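Local atomic coordinates of 70 KDA protein (Xanthomonas sp., PDB entry 4B2N), a protein that acts as a dihaem c-type cytochrome that oxidatively cleaves rubber, a processive dioxygenase for latex. Residues L258-L267 with A444-N453; P110-I120 with L221-I231. All coordinates share one frame; numbering follows the deposited sequence.

Contact 1 of 2, residues L258-L267 with A444-N453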
loop_
_atom_site.group_PDB
_atom_site.type_symbol
_atom_site.label_atom_id
_atom_site.label_comp_id
_atom_site.label_asym_id
_atom_site.label_seq_id
_atom_site.Cartn_x
_atom_site.Cartn_y
_atom_site.Cartn_z
ATOM N N LEU A 258 2.696 2.702 -16.338
ATOM C CA LEU A 258 3.469 3.948 -16.499
ATOM C C LEU A 258 4.237 4.104 -17.846
ATOM O O LEU A 258 4.017 5.113 -18.576
ATOM C CB LEU A 258 4.428 4.141 -15.262
ATOM C CG LEU A 258 3.740 4.397 -13.901
ATOM C CD1 LEU A 258 4.777 4.501 -12.828
ATOM C CD2 LEU A 258 2.905 5.690 -13.949
ATOM N N PRO A 259 5.125 3.161 -18.196
ATOM C CA PRO A 259 5.899 3.483 -19.426
ATOM C C PRO A 259 5.126 3.400 -20.722
ATOM O O PRO A 259 5.617 3.915 -21.739
ATOM C CB PRO A 259 7.029 2.461 -19.417
ATOM C CG PRO A 259 6.554 1.344 -18.535
ATOM C CD PRO A 259 5.721 2.015 -17.478
ATOM N N ALA A 260 3.935 2.790 -20.682
ATOM C CA ALA A 260 3.043 2.776 -21.844
ATOM C C ALA A 260 2.497 4.140 -22.178
ATOM O O ALA A 260 2.327 4.421 -23.324
ATOM C CB ALA A 260 1.859 1.832 -21.619
ATOM N N LEU A 261 2.205 4.978 -21.172
ATOM C CA LEU A 261 1.446 6.203 -21.376
ATOM C C LEU A 261 2.380 7.396 -21.317
ATOM O O LEU A 261 2.186 8.351 -22.063
ATOM C CB LEU A 261 0.414 6.355 -20.262
ATOM C CG LEU A 261 -1.042 5.856 -20.483
ATOM C CD1 LEU A 261 -1.125 4.614 -21.351
ATOM C CD2 LEU A 261 -1.723 5.615 -19.110
ATOM N N PHE A 262 3.437 7.298 -20.485
ATOM C CA PHE A 262 4.184 8.515 -20.073
ATOM C C PHE A 262 5.618 8.384 -20.451
ATOM O O PHE A 262 6.190 7.340 -20.290
ATOM C CB PHE A 262 4.141 8.748 -18.544
ATOM C CG PHE A 262 2.725 8.943 -18.028
ATOM C CD1 PHE A 262 2.061 10.104 -18.291
ATOM C CD2 PHE A 262 2.065 7.909 -17.361
ATOM C CE1 PHE A 262 0.749 10.287 -17.861
ATOM C CE2 PHE A 262 0.724 8.038 -16.958
ATOM C CZ PHE A 262 0.077 9.254 -17.176
ATOM N N ASP A 263 6.177 9.463 -20.932
ATOM C CA ASP A 263 7.597 9.541 -21.193
ATOM C C ASP A 263 8.296 9.341 -19.834
ATOM O O ASP A 263 7.963 9.972 -18.814
ATOM C CB ASP A 263 7.865 10.941 -21.793
ATOM C CG ASP A 263 9.337 11.171 -22.115
ATOM O OD1 ASP A 263 10.170 11.054 -21.193
ATOM O OD2 ASP A 263 9.699 11.488 -23.289
ATOM N N MET A 264 9.223 8.416 -19.785
ATOM C CA MET A 264 9.803 8.029 -18.535
ATOM C C MET A 264 10.903 8.963 -18.044
ATOM O O MET A 264 11.423 8.741 -16.977
ATOM C CB MET A 264 10.395 6.645 -18.734
ATOM C CG MET A 264 9.245 5.663 -19.018
ATOM S SD MET A 264 8.335 5.195 -17.521
ATOM C CE MET A 264 9.609 4.184 -16.706
ATOM N N GLU A 265 11.221 10.001 -18.841
ATOM C CA GLU A 265 12.174 11.018 -18.440
ATOM C C GLU A 265 11.498 12.332 -18.076
ATOM O O GLU A 265 12.015 13.083 -17.240
ATOM C CB GLU A 265 13.166 11.257 -19.558
ATOM C CG GLU A 265 14.109 10.080 -19.836
ATOM C CD GLU A 265 14.990 10.444 -21.006
ATOM O OE1 GLU A 265 14.632 10.212 -22.188
ATOM O OE2 GLU A 265 16.039 11.039 -20.761
ATOM N N THR A 266 10.349 12.625 -18.701
ATOM C CA THR A 266 9.751 13.939 -18.548
ATOM C C THR A 266 8.344 13.896 -17.933
ATOM O O THR A 266 7.889 14.894 -17.431
ATOM C CB THR A 266 9.629 14.659 -19.902
ATOM O OG1 THR A 266 8.586 14.039 -20.678
ATOM C CG2 THR A 266 10.989 14.594 -20.649
ATOM N N LEU A 267 7.700 12.724 -17.945
ATOM C CA LEU A 267 6.330 12.561 -17.528
ATOM C C LEU A 267 5.316 13.207 -18.482
ATOM O O LEU A 267 4.149 13.317 -18.122
ATOM C CB LEU A 267 6.098 12.957 -16.015
ATOM C CG LEU A 267 7.084 12.351 -14.989
ATOM C CD1 LEU A 267 6.648 12.821 -13.551
ATOM C CD2 LEU A 267 7.130 10.853 -15.148
ATOM N N ALA A 444 13.926 0.500 -18.014
ATOM C CA ALA A 444 13.104 1.652 -18.375
ATOM C C ALA A 444 12.937 2.630 -17.173
ATOM O O ALA A 444 12.971 3.858 -17.290
ATOM C CB ALA A 444 11.720 1.187 -18.790
ATOM N N TRP A 445 12.628 2.032 -16.020
ATOM C CA TRP A 445 12.533 2.755 -14.772
ATOM C C TRP A 445 13.872 3.403 -14.380
ATOM O O TRP A 445 13.930 4.606 -14.030
ATOM C CB TRP A 445 12.104 1.737 -13.690
ATOM C CG TRP A 445 12.126 2.342 -12.326
ATOM C CD1 TRP A 445 13.235 2.565 -11.523
ATOM C CD2 TRP A 445 10.990 2.826 -11.581
ATOM N NE1 TRP A 445 12.854 3.137 -10.320
ATOM C CE2 TRP A 445 11.504 3.316 -10.313
ATOM C CE3 TRP A 445 9.604 2.897 -11.838
ATOM C CZ2 TRP A 445 10.672 3.888 -9.334
ATOM C CZ3 TRP A 445 8.766 3.442 -10.823
ATOM C CH2 TRP A 445 9.296 3.904 -9.595
ATOM N N ASN A 446 14.938 2.578 -14.325
ATOM C CA ASN A 446 16.285 2.971 -13.901
ATOM C C ASN A 446 16.879 4.128 -14.692
ATOM O O ASN A 446 17.747 4.852 -14.202
ATOM C CB ASN A 446 17.222 1.775 -14.018
ATOM C CG ASN A 446 16.920 0.714 -12.980
ATOM O OD1 ASN A 446 16.166 0.994 -12.027
ATOM N ND2 ASN A 446 17.504 -0.495 -13.121
ATOM N N SER A 447 16.452 4.280 -15.935
ATOM C CA SER A 447 17.022 5.259 -16.831
ATOM C C SER A 447 16.120 6.490 -16.952
ATOM O O SER A 447 16.127 7.130 -17.997
ATOM C CB SER A 447 17.220 4.621 -18.247
ATOM O OG SER A 447 15.950 4.210 -18.771
ATOM N N GLY A 448 15.323 6.839 -15.928
ATOM C CA GLY A 448 14.527 8.068 -16.104
ATOM C C GLY A 448 14.157 8.765 -14.810
ATOM O O GLY A 448 14.748 8.532 -13.755
ATOM N N TRP A 449 13.089 9.535 -14.868
ATOM C CA TRP A 449 12.698 10.373 -13.740
ATOM C C TRP A 449 12.353 9.494 -12.525
ATOM O O TRP A 449 12.694 9.811 -11.377
ATOM C CB TRP A 449 11.492 11.242 -14.240
ATOM C CG TRP A 449 10.892 12.066 -13.130
ATOM C CD1 TRP A 449 11.227 13.368 -12.735
ATOM C CD2 TRP A 449 9.847 11.622 -12.217
ATOM N NE1 TRP A 449 10.469 13.755 -11.653
ATOM C CE2 TRP A 449 9.598 12.732 -11.297
ATOM C CE3 TRP A 449 9.126 10.409 -12.039
ATOM C CZ2 TRP A 449 8.656 12.631 -10.256
ATOM C CZ3 TRP A 449 8.176 10.335 -11.033
ATOM C CH2 TRP A 449 7.963 11.419 -10.127
ATOM N N TRP A 450 11.726 8.358 -12.755
ATOM C CA TRP A 450 11.349 7.485 -11.658
ATOM C C TRP A 450 12.535 7.109 -10.810
ATOM O O TRP A 450 12.422 7.060 -9.566
ATOM C CB TRP A 450 10.642 6.253 -12.228
ATOM C CG TRP A 450 9.387 6.686 -12.908
ATOM C CD1 TRP A 450 9.197 6.937 -14.262
ATOM C CD2 TRP A 450 8.104 7.011 -12.252
ATOM N NE1 TRP A 450 7.922 7.407 -14.467
ATOM C CE2 TRP A 450 7.225 7.471 -13.291
ATOM C CE3 TRP A 450 7.631 6.913 -10.942
ATOM C CZ2 TRP A 450 5.878 7.796 -13.023
ATOM C CZ3 TRP A 450 6.328 7.231 -10.668
ATOM C CH2 TRP A 450 5.464 7.702 -11.690
ATOM N N ALA A 451 13.693 6.903 -11.468
ATOM C CA ALA A 451 14.893 6.501 -10.716
ATOM C C ALA A 451 15.685 7.752 -10.311
ATOM O O ALA A 451 16.812 7.604 -9.920
ATOM C CB ALA A 451 15.795 5.491 -11.523
ATOM N N TYR A 452 15.089 8.949 -10.398
ATOM C CA TYR A 452 15.820 10.206 -10.106
ATOM C C TYR A 452 17.112 10.320 -10.940
ATOM O O TYR A 452 18.245 10.508 -10.376
ATOM C CB TYR A 452 16.238 10.280 -8.616
ATOM C CG TYR A 452 15.162 10.454 -7.600
ATOM C CD1 TYR A 452 14.244 9.419 -7.317
ATOM C CD2 TYR A 452 15.066 11.646 -6.884
ATOM C CE1 TYR A 452 13.286 9.559 -6.308
ATOM C CE2 TYR A 452 14.113 11.806 -5.842
ATOM C CZ TYR A 452 13.240 10.763 -5.582
ATOM O OH TYR A 452 12.303 10.956 -4.620
ATOM N N ASN A 453 16.991 10.056 -12.224
ATOM C CA ASN A 453 18.128 10.186 -13.137
ATOM C C ASN A 453 18.564 11.631 -13.255
ATOM O O ASN A 453 19.582 11.896 -13.814
ATOM C CB ASN A 453 17.929 9.460 -14.509
ATOM C CG ASN A 453 17.150 10.280 -15.542
ATOM O OD1 ASN A 453 16.310 11.129 -15.182
ATOM N ND2 ASN A 453 17.378 9.993 -16.832
HETATM O O HOH W 1 6.651 7.962 -16.990
HETATM O O HOH W 2 12.285 6.283 -15.088
HETATM O O HOH W 3 15.148 12.865 -16.807
#
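L267 and L258 are the bumps that fit against two neighbouring indoles, W449 and W450. Methyl CD1 of L267 sits squarely over the W449 face, 3.5 Å from the centroid of its six-membered ring and 6° off the ring normal, a CH-pi contact. L258 covers W450 less centrally: its CD1 lies 3.6 Å from the centroid of that six-membered ring, displaced toward the rim. The opposite face of W450 is taken by W449 CZ3, so the indole is held between a leucine methyl and its own neighbour. The second methyl of L267, CD2, fills the corner between the two indoles, 3.6 Å from W450 NE1. M264 fills the next hollow. Its chain bends at both chi2 and chi3 (-77° and -70°), which curls CE back against A444 and alongside W450 CD1, oblique to the ring; SD makes an oblique Met-aromatic contact, 4.5 Å from the centroid of the W450 five-membered ring.

The backbones come together where E265 passes G448. W449 N donates to M264 O over 2.8 Å, in the carbonyl plane, and G448 CA adds a CA-H...O contact to the same oxygen. Two waters lie at the W450 edge: one joins W450 NE1 to D263 O, and the oxygen of the other lies 2.6 Å from W445 O and also near M264 O. An Asx turn shapes the loop: D263 OD1 accepts from E265 N and T266 N, while OD2 is paired with R473 of helix 467-481.

The contact joins the ends of helices 253-261 and 439-446 and the loops after them; the W450 side chain lies about 11 Å from a haem c. With the indole faces packed apolar, water meets W450 NE1 and W449 N meets M264 O; together they set the register.

Contact 2 of 2, residues P110-I120 with L221-I231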
loop_
_atom_site.group_PDB
_atom_site.type_symbol
_atom_site.label_atom_id
_atom_site.label_comp_id
_atom_site.label_asym_id
_atom_site.label_seq_id
_atom_site.Cartn_x
_atom_site.Cartn_y
_atom_site.Cartn_z
ATOM N N PRO A 110 -9.483 12.163 -11.241
ATOM C CA PRO A 110 -10.919 12.320 -10.973
ATOM C C PRO A 110 -11.735 11.298 -11.744
ATOM O O PRO A 110 -11.391 10.985 -12.898
ATOM C CB PRO A 110 -11.225 13.708 -11.538
ATOM C CG PRO A 110 -9.970 14.490 -11.273
ATOM C CD PRO A 110 -8.846 13.469 -11.523
ATOM N N MET A 111 -12.855 10.854 -11.178
ATOM C CA MET A 111 -13.663 9.808 -11.825
ATOM C C MET A 111 -15.026 10.291 -12.268
ATOM O O MET A 111 -15.564 9.738 -13.199
ATOM C CB MET A 111 -13.813 8.551 -10.965
ATOM C CG MET A 111 -12.482 7.963 -10.626
ATOM S SD MET A 111 -12.560 6.583 -9.437
ATOM C CE MET A 111 -13.736 7.237 -8.272
ATOM N N ALA A 112 -15.611 11.258 -11.555
ATOM C CA ALA A 112 -17.030 11.649 -11.757
ATOM C C ALA A 112 -17.228 13.122 -11.451
ATOM O O ALA A 112 -16.524 13.708 -10.607
ATOM C CB ALA A 112 -17.902 10.779 -10.851
ATOM N N LEU A 113 -18.195 13.758 -12.101
ATOM C CA LEU A 113 -18.663 15.059 -11.705
ATOM C C LEU A 113 -19.280 14.940 -10.327
ATOM O O LEU A 113 -19.862 13.879 -9.945
ATOM C CB LEU A 113 -19.779 15.525 -12.694
ATOM C CG LEU A 113 -19.328 15.597 -14.150
ATOM C CD1 LEU A 113 -20.622 15.694 -14.976
ATOM C CD2 LEU A 113 -18.474 16.825 -14.445
ATOM N N ALA A 114 -19.158 16.006 -9.554
ATOM C CA ALA A 114 -19.848 15.992 -8.276
ATOM C C ALA A 114 -21.371 15.646 -8.378
ATOM O O ALA A 114 -21.916 14.841 -7.569
ATOM C CB ALA A 114 -19.592 17.304 -7.577
ATOM N N THR A 115 -22.045 16.160 -9.395
ATOM C CA THR A 115 -23.477 15.811 -9.535
ATOM C C THR A 115 -23.717 14.350 -9.879
ATOM O O THR A 115 -24.693 13.713 -9.391
ATOM C CB THR A 115 -24.200 16.778 -10.511
ATOM O OG1 THR A 115 -24.310 18.029 -9.818
ATOM C CG2 THR A 115 -25.632 16.276 -10.867
ATOM N N SER A 116 -22.805 13.757 -10.632
ATOM C CA SER A 116 -22.926 12.361 -10.897
ATOM C C SER A 116 -22.748 11.526 -9.626
ATOM O O SER A 116 -23.445 10.487 -9.451
ATOM C CB SER A 116 -21.831 11.918 -11.848
ATOM O OG SER A 116 -21.997 12.483 -13.148
ATOM N N TYR A 117 -21.793 11.936 -8.784
ATOM C CA TYR A 117 -21.612 11.263 -7.526
ATOM C C TYR A 117 -22.867 11.429 -6.624
ATOM O O TYR A 117 -23.362 10.478 -6.058
ATOM C CB TYR A 117 -20.345 11.749 -6.764
ATOM C CG TYR A 117 -20.399 11.297 -5.346
ATOM C CD1 TYR A 117 -19.913 10.022 -4.978
ATOM C CD2 TYR A 117 -20.936 12.102 -4.356
ATOM C CE1 TYR A 117 -19.997 9.580 -3.674
ATOM C CE2 TYR A 117 -21.013 11.690 -3.031
ATOM C CZ TYR A 117 -20.514 10.408 -2.708
ATOM O OH TYR A 117 -20.533 9.961 -1.440
ATOM N N HIS A 118 -23.420 12.615 -6.608
ATOM C CA HIS A 118 -24.616 12.906 -5.862
ATOM C C HIS A 118 -25.749 11.974 -6.235
ATOM O O HIS A 118 -26.610 11.674 -5.374
ATOM C CB HIS A 118 -25.038 14.349 -6.123
ATOM C CG HIS A 118 -26.016 14.886 -5.123
ATOM N ND1 HIS A 118 -25.763 14.906 -3.770
ATOM C CD2 HIS A 118 -27.297 15.397 -5.303
ATOM C CE1 HIS A 118 -26.821 15.452 -3.132
ATOM N NE2 HIS A 118 -27.757 15.770 -4.073
ATOM N N PHE A 119 -25.771 11.550 -7.499
ATOM C CA PHE A 119 -26.865 10.674 -8.031
ATOM C C PHE A 119 -26.416 9.236 -8.226
ATOM O O PHE A 119 -27.080 8.467 -8.894
ATOM C CB PHE A 119 -27.530 11.282 -9.313
ATOM C CG PHE A 119 -28.413 12.469 -8.992
ATOM C CD1 PHE A 119 -29.738 12.291 -8.567
ATOM C CD2 PHE A 119 -27.934 13.766 -9.034
ATOM C CE1 PHE A 119 -30.564 13.387 -8.235
ATOM C CE2 PHE A 119 -28.751 14.874 -8.710
ATOM C CZ PHE A 119 -30.074 14.695 -8.303
ATOM N N ILE A 120 -25.229 8.866 -7.724
ATOM C CA ILE A 120 -24.704 7.537 -8.054
ATOM C C ILE A 120 -25.593 6.403 -7.527
ATOM O O ILE A 120 -25.402 5.298 -7.923
ATOM C CB ILE A 120 -23.257 7.321 -7.453
ATOM C CG1 ILE A 120 -22.478 6.230 -8.224
ATOM C CG2 ILE A 120 -23.306 7.152 -5.933
ATOM C CD1 ILE A 120 -20.998 6.512 -8.102
ATOM N N LEU A 221 -16.134 0.624 -7.268
ATOM C CA LEU A 221 -16.212 2.113 -7.424
ATOM C C LEU A 221 -15.962 2.514 -8.863
ATOM O O LEU A 221 -16.695 3.342 -9.434
ATOM C CB LEU A 221 -15.125 2.708 -6.540
ATOM C CG LEU A 221 -14.967 4.223 -6.516
ATOM C CD1 LEU A 221 -16.156 4.839 -5.832
ATOM C CD2 LEU A 221 -13.624 4.526 -5.805
ATOM N N ALA A 222 -14.932 1.914 -9.467
ATOM C CA ALA A 222 -14.551 2.184 -10.877
ATOM C C ALA A 222 -15.728 1.823 -11.808
ATOM O O ALA A 222 -16.142 2.616 -12.684
ATOM C CB ALA A 222 -13.265 1.361 -11.264
ATOM N N SER A 223 -16.314 0.645 -11.563
ATOM C CA SER A 223 -17.450 0.187 -12.385
ATOM C C SER A 223 -18.630 1.135 -12.291
ATOM O O SER A 223 -19.162 1.610 -13.365
ATOM C CB SER A 223 -17.860 -1.224 -11.942
ATOM O OG SER A 223 -18.937 -1.622 -12.742
ATOM N N ASP A 224 -19.035 1.468 -11.059
ATOM C CA ASP A 224 -20.120 2.439 -10.895
ATOM C C ASP A 224 -19.784 3.756 -11.581
ATOM O O ASP A 224 -20.624 4.329 -12.301
ATOM C CB ASP A 224 -20.519 2.704 -9.436
ATOM C CG ASP A 224 -21.126 1.471 -8.751
ATOM O OD1 ASP A 224 -21.485 0.466 -9.422
ATOM O OD2 ASP A 224 -21.272 1.543 -7.522
ATOM N N MET A 225 -18.596 4.286 -11.294
ATOM C CA MET A 225 -18.255 5.651 -11.761
ATOM C C MET A 225 -18.231 5.715 -13.290
ATOM O O MET A 225 -18.619 6.752 -13.910
ATOM C CB MET A 225 -16.863 6.023 -11.205
ATOM C CG MET A 225 -16.841 6.186 -9.713
ATOM S SD MET A 225 -17.729 7.650 -9.339
ATOM C CE MET A 225 -16.833 8.156 -7.880
ATOM N N PHE A 226 -17.825 4.600 -13.869
ATOM C CA PHE A 226 -17.652 4.484 -15.316
ATOM C C PHE A 226 -19.006 4.728 -15.988
ATOM O O PHE A 226 -19.033 5.245 -17.103
ATOM C CB PHE A 226 -17.039 3.123 -15.775
ATOM C CG PHE A 226 -17.075 2.956 -17.301
ATOM C CD1 PHE A 226 -16.251 3.737 -18.097
ATOM C CD2 PHE A 226 -17.971 2.082 -17.928
ATOM C CE1 PHE A 226 -16.304 3.636 -19.490
ATOM C CE2 PHE A 226 -18.042 2.005 -19.319
ATOM C CZ PHE A 226 -17.207 2.766 -20.091
ATOM N N ARG A 227 -20.110 4.380 -15.304
ATOM C CA ARG A 227 -21.451 4.497 -15.907
ATOM C C ARG A 227 -22.078 5.850 -15.653
ATOM O O ARG A 227 -23.214 6.070 -16.004
ATOM C CB ARG A 227 -22.399 3.405 -15.398
ATOM C CG ARG A 227 -21.901 1.988 -15.714
ATOM C CD ARG A 227 -23.002 0.942 -15.530
ATOM N NE ARG A 227 -23.448 0.802 -14.158
ATOM C CZ ARG A 227 -22.740 0.216 -13.177
ATOM N NH1 ARG A 227 -21.508 -0.294 -13.368
ATOM N NH2 ARG A 227 -23.268 0.140 -11.974
ATOM N N THR A 228 -21.362 6.760 -14.985
ATOM C CA THR A 228 -21.838 8.108 -14.862
ATOM C C THR A 228 -21.445 9.009 -16.055
ATOM O O THR A 228 -20.618 8.612 -16.888
ATOM C CB THR A 228 -21.338 8.750 -13.528
ATOM O OG1 THR A 228 -19.927 9.029 -13.614
ATOM C CG2 THR A 228 -21.734 7.877 -12.289
ATOM N N THR A 229 -21.996 10.228 -16.119
ATOM C CA THR A 229 -21.639 11.170 -17.214
ATOM C C THR A 229 -20.137 11.396 -17.349
ATOM O O THR A 229 -19.477 11.802 -16.378
ATOM C CB THR A 229 -22.380 12.513 -17.077
ATOM O OG1 THR A 229 -23.756 12.204 -17.123
ATOM C CG2 THR A 229 -22.069 13.496 -18.231
ATOM N N PRO A 230 -19.578 11.132 -18.548
ATOM C CA PRO A 230 -18.099 11.255 -18.622
ATOM C C PRO A 230 -17.653 12.687 -18.208
ATOM O O PRO A 230 -18.339 13.671 -18.515
ATOM C CB PRO A 230 -17.788 10.952 -20.088
ATOM C CG PRO A 230 -18.967 10.089 -20.539
ATOM C CD PRO A 230 -20.175 10.558 -19.769
ATOM N N ILE A 231 -16.524 12.802 -17.504
ATOM C CA ILE A 231 -16.006 14.103 -17.137
ATOM C C ILE A 231 -15.582 14.727 -18.478
ATOM O O ILE A 231 -15.817 15.927 -18.735
ATOM C CB ILE A 231 -14.786 14.000 -16.204
ATOM C CG1 ILE A 231 -15.216 13.508 -14.851
ATOM C CG2 ILE A 231 -14.097 15.348 -16.019
ATOM C CD1 ILE A 231 -13.994 13.136 -14.053
HETATM O O HOH W 4 -15.936 10.681 -15.993
HETATM O O HOH W 5 -19.385 11.707 -13.860
HETATM O O HOH W 6 -24.300 10.266 -14.292
#
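A112 runs past I231 and S116 past T228, their CA atoms 6.0 and 5.9 Å apart, as strand 112-113 and helix 114-118 lie along the end of helix 218-226 and the loop after it. The strand is an outer member of a three-stranded antiparallel sheet, and M111 and A112 form a classic beta bulge opposite I187 of strand 186-189. Direct contact between the segments is mostly apolar; water supplies the polar links. M111 and M225 cross at about a right angle, their CE methyls 3.3 Å apart, tighter than usual van der Waals contact, and M111 CE also touches L221 CD2. M225, bent at chi2 (-70°), brings SD between two aliphatic neighbours, 3.5 Å from A112 CB and 3.7 Å from I120 CD1. On the strand's other flank I231 CD1 rests on the peptide joining M111 to A112, 3.5 Å from A112 N. S116 CB packs on T228 CB. Chi1 of T228 (72°) turns OG1 back to M225 O, to which it donates over 2.6 Å on a carbonyl lone pair. One water ties the pieces together: it accepts from L113 N, bonds S116 OG, and donates to T228 OG1 and to T229 O at 2.5 Å from the water oxygen.

In the fold
Along the chain the contacts come in series: 110-120 meets 221-231 before 258-267 opens contact 1, which closes at 444-453. Helices 218-226 and 253-261 are successive helices, and the chain runs from contact 2 to contact 1 through the 26 residues between 231 and 258. Even so, their centres lie 30 Å apart and their nearest atoms about 11 Å, without touching. Contact 2 joins a helix end to the small antiparallel sheet, whereas contact 1 joins two helix ends and the loops that follow them. The L221 side chain is about 8 Å from a haem c; contact 1 stands a little further from one. They are thus separate packing sites in a largely loop-built, haem-bearing chain.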